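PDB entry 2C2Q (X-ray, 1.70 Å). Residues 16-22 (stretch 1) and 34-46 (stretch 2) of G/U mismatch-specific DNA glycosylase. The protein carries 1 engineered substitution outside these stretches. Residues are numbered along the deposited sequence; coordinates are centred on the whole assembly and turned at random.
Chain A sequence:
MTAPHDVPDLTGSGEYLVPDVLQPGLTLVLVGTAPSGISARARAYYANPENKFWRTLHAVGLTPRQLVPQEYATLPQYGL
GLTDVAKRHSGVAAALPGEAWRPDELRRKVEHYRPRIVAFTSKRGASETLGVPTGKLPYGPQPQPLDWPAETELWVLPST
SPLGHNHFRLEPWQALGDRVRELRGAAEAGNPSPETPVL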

# COMPACT_ATOMS: atom_id res chain seq x y z
N TYR A 16 -13.47 -2.42 10.20
CA TYR A 16 -12.09 -2.71 9.71
C TYR A 16 -11.25 -3.22 10.88
O TYR A 16 -11.35 -2.71 12.00
N LEU A 17 -10.40 -4.21 10.62
CA LEU A 17 -9.55 -4.82 11.64
C LEU A 17 -8.49 -3.83 12.09
O LEU A 17 -8.15 -3.78 13.26
N VAL A 18 -7.98 -3.00 11.15
CA VAL A 18 -7.01 -1.96 11.44
C VAL A 18 -7.44 -0.71 10.62
O VAL A 18 -7.92 -0.92 9.51
N PRO A 19 -7.41 0.50 11.21
CA PRO A 19 -7.82 1.72 10.48
C PRO A 19 -7.01 1.92 9.19
O PRO A 19 -5.80 1.58 9.13
N ASP A 20 -7.68 2.41 8.17
CA ASP A 20 -6.99 3.14 7.08
C ASP A 20 -6.21 4.35 7.56
O ASP A 20 -6.52 4.94 8.62
N VAL A 21 -5.13 4.70 6.83
CA VAL A 21 -4.45 5.96 7.05
C VAL A 21 -4.60 6.74 5.74
O VAL A 21 -3.86 6.51 4.75
N LEU A 22 -5.55 7.66 5.72
CA LEU A 22 -5.96 8.26 4.44
C LEU A 22 -6.40 9.65 4.76
O LEU A 22 -7.04 9.89 5.81
N ALA A 34 -4.09 -7.72 2.66
CA ALA A 34 -4.85 -7.82 3.90
C ALA A 34 -3.84 -7.86 5.02
O ALA A 34 -2.65 -8.26 4.80
N PRO A 35 -4.27 -7.47 6.20
CA PRO A 35 -3.34 -7.57 7.37
C PRO A 35 -3.05 -9.05 7.64
O PRO A 35 -3.97 -9.90 7.56
N SER A 36 -1.78 -9.39 7.81
CA SER A 36 -1.46 -10.69 8.44
C SER A 36 -2.15 -10.83 9.80
O SER A 36 -2.57 -9.85 10.45
N GLY A 37 -2.20 -12.07 10.32
CA GLY A 37 -2.72 -12.25 11.69
C GLY A 37 -1.99 -11.46 12.71
O GLY A 37 -2.58 -10.84 13.60
N ILE A 38 -0.67 -11.42 12.60
CA ILE A 38 0.09 -10.64 13.55
C ILE A 38 -0.27 -9.14 13.44
O ILE A 38 -0.43 -8.46 14.46
N SER A 39 -0.38 -8.63 12.22
CA SER A 39 -0.76 -7.22 11.99
C SER A 39 -2.16 -6.88 12.58
O SER A 39 -2.33 -5.88 13.23
N ALA A 40 -3.09 -7.78 12.33
CA ALA A 40 -4.48 -7.62 12.84
C ALA A 40 -4.48 -7.61 14.38
O ALA A 40 -5.11 -6.78 15.00
N ARG A 41 -3.77 -8.57 15.00
CA ARG A 41 -3.67 -8.60 16.45
C ARG A 41 -3.01 -7.41 17.05
O ARG A 41 -3.50 -6.88 18.05
N ALA A 42 -1.93 -6.91 16.41
CA ALA A 42 -1.25 -5.70 16.84
C ALA A 42 -2.04 -4.41 16.47
O ALA A 42 -1.66 -3.34 16.92
N ARG A 43 -3.10 -4.53 15.65
CA ARG A 43 -3.81 -3.37 15.13
C ARG A 43 -2.77 -2.42 14.48
O ARG A 43 -2.70 -1.24 14.78
N ALA A 44 -1.96 -2.96 13.57
CA ALA A 44 -0.93 -2.15 12.89
C ALA A 44 -0.77 -2.69 11.44
O ALA A 44 -1.61 -3.49 10.97
N TYR A 45 0.30 -2.26 10.74
CA TYR A 45 0.56 -2.73 9.38
C TYR A 45 1.92 -3.38 9.37
O TYR A 45 2.80 -2.86 10.07
N TYR A 46 2.06 -4.40 8.52
CA TYR A 46 3.34 -5.12 8.25
C TYR A 46 4.08 -5.35 9.56
O TYR A 46 5.28 -4.98 9.70

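Residues 16-22 run as an irregular segment past a short helix, 37-42, and the loop that follows it, and the two stretches together bury 370 Å² of surface. The apolar part of the contact centres on Val-18, whose CA-to-CB bond points toward the second stretch. In its t rotamer (chi1 -171°), Val-18 CG2 lies 4.1 Å from Ala-40 CA and Val-18 CG1 3.6 Å from Arg-43 C and 3.7 Å from Tyr-45 CE2; both methyls lie near Ala-44 O, CG2 at 3.7 Å. Leu-17 also points toward the second stretch; with chi1 m and chi2 t, its CD1 packs 4.2 Å from Pro-35 CG and 4.3 Å from Ala-40 CB.

The direct hydrogen bond between the stretches comes from Tyr-45. Its CA-to-CB bond runs sideways, but the m rotamer (chi1 -77°, chi2 -103°) brings the end of the side chain nearer, and Tyr-45 OH donates to Pro-19 O, at the ring edge, at 2.7 Å. The CA-to-CB bond of Asp-20 points away, but the end of its side chain comes nearer, with Asp-20 OD1 3.7 Å from Tyr-45 OH; both carboxylate oxygens are hydrogen-bonded elsewhere in the structure.

A water adds a second polar link, donating to Leu-17 O (2.7 Å) and to Ala-40 O (2.8 Å), and so bridges the two backbones.

Hydrogen bonds within the second stretch close both ends of the helix. Ser-36, chi1 p, caps it by accepting at OG from Ser-39 N (3.0 Å). At the other end, Arg-43 adopts positive phi in a Schellman motif, with Ala-44 N bonded to Ser-39 O at 3.0 Å and Arg-43 N to Ala-40 O at 3.1 Å. Arg-43 CG lies 4.1 Å from Leu-17 O, while the end of the side chain leads off from the first stretch.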

# COMPACT_ATOMS: atom_id res chain seq x y z
CB TYR A 16 -11.44 -1.47 9.15
CG TYR A 16 -11.99 -0.96 7.84
CD1 TYR A 16 -12.94 -1.68 7.08
CD2 TYR A 16 -11.58 0.30 7.37
CE1 TYR A 16 -13.42 -1.15 5.90
CE2 TYR A 16 -12.07 0.84 6.22
CZ TYR A 16 -12.98 0.13 5.48
OH TYR A 16 -13.40 0.73 4.32
CB LEU A 17 -8.91 -6.14 11.14
CG LEU A 17 -9.86 -7.23 10.57
CD1 LEU A 17 -9.09 -8.43 10.22
CD2 LEU A 17 -10.99 -7.55 11.59
CB VAL A 18 -5.60 -2.36 10.99
CG1 VAL A 18 -4.62 -1.32 11.54
CG2 VAL A 18 -5.25 -3.79 11.56
CB PRO A 19 -7.51 2.86 11.45
CG PRO A 19 -7.66 2.24 12.80
CD PRO A 19 -7.02 0.84 12.60
CB ASP A 20 -8.00 3.57 6.06
CG ASP A 20 -8.44 2.42 5.21
OD1 ASP A 20 -7.75 1.33 5.18
OD2 ASP A 20 -9.50 2.51 4.58
CB VAL A 21 -2.96 5.74 7.40
CG1 VAL A 21 -2.19 7.04 7.59
CG2 VAL A 21 -2.85 4.80 8.62
CB LEU A 22 -7.11 7.48 3.75
CG LEU A 22 -6.80 6.07 3.22
CD1 LEU A 22 -8.08 5.38 2.74
CD2 LEU A 22 -5.71 6.17 2.09
CB ALA A 34 -5.68 -9.09 3.95
CB PRO A 35 -4.15 -6.93 8.51
CG PRO A 35 -5.68 -7.31 8.07
CD PRO A 35 -5.63 -6.98 6.59
CB SER A 36 0.09 -10.89 8.62
OG SER A 36 0.52 -10.02 9.67
CB ILE A 38 1.66 -10.86 13.27
CG1 ILE A 38 2.06 -12.30 13.71
CG2 ILE A 38 2.53 -9.80 13.98
CD1 ILE A 38 3.52 -12.65 13.15
CB SER A 39 -0.69 -6.89 10.51
OG SER A 39 0.69 -6.96 10.08
CB ALA A 40 -5.33 -8.70 12.33
CB ARG A 41 -3.00 -9.88 16.92
CG ARG A 41 -3.88 -11.05 16.61
CD ARG A 41 -3.48 -12.30 17.34
NE ARG A 41 -2.05 -12.59 17.16
CZ ARG A 41 -1.53 -13.21 16.11
NH1 ARG A 41 -2.31 -13.60 15.10
NH2 ARG A 41 -0.23 -13.44 16.07
CB ALA A 42 0.14 -5.63 16.22
CB ARG A 43 -4.62 -2.62 16.25
CG ARG A 43 -5.88 -3.44 16.63
CD ARG A 43 -6.72 -2.71 17.65
NE ARG A 43 -7.65 -3.59 18.36
CZ ARG A 43 -8.36 -3.24 19.45
NH1 ARG A 43 -8.27 -2.02 19.97
NH2 ARG A 43 -9.17 -4.13 20.04
CB ALA A 44 0.40 -2.19 13.70
CB TYR A 45 0.55 -1.57 8.38
CG TYR A 45 -0.85 -1.07 8.01
CD1 TYR A 45 -1.45 -1.42 6.78
CD2 TYR A 45 -1.57 -0.27 8.91
CE1 TYR A 45 -2.77 -0.92 6.44
CE2 TYR A 45 -2.85 0.19 8.60
CZ TYR A 45 -3.43 -0.13 7.36
OH TYR A 45 -4.69 0.36 7.02
CB TYR A 46 4.17 -4.30 7.25
CG TYR A 46 3.41 -4.00 5.99
CD1 TYR A 46 3.23 -4.99 4.98
CD2 TYR A 46 2.84 -2.75 5.80
CE1 TYR A 46 2.49 -4.71 3.84
CE2 TYR A 46 2.11 -2.43 4.65
CZ TYR A 46 1.91 -3.42 3.66
OH TYR A 46 1.19 -3.18 2.53
O HOH W 1 -7.81 -6.10 14.64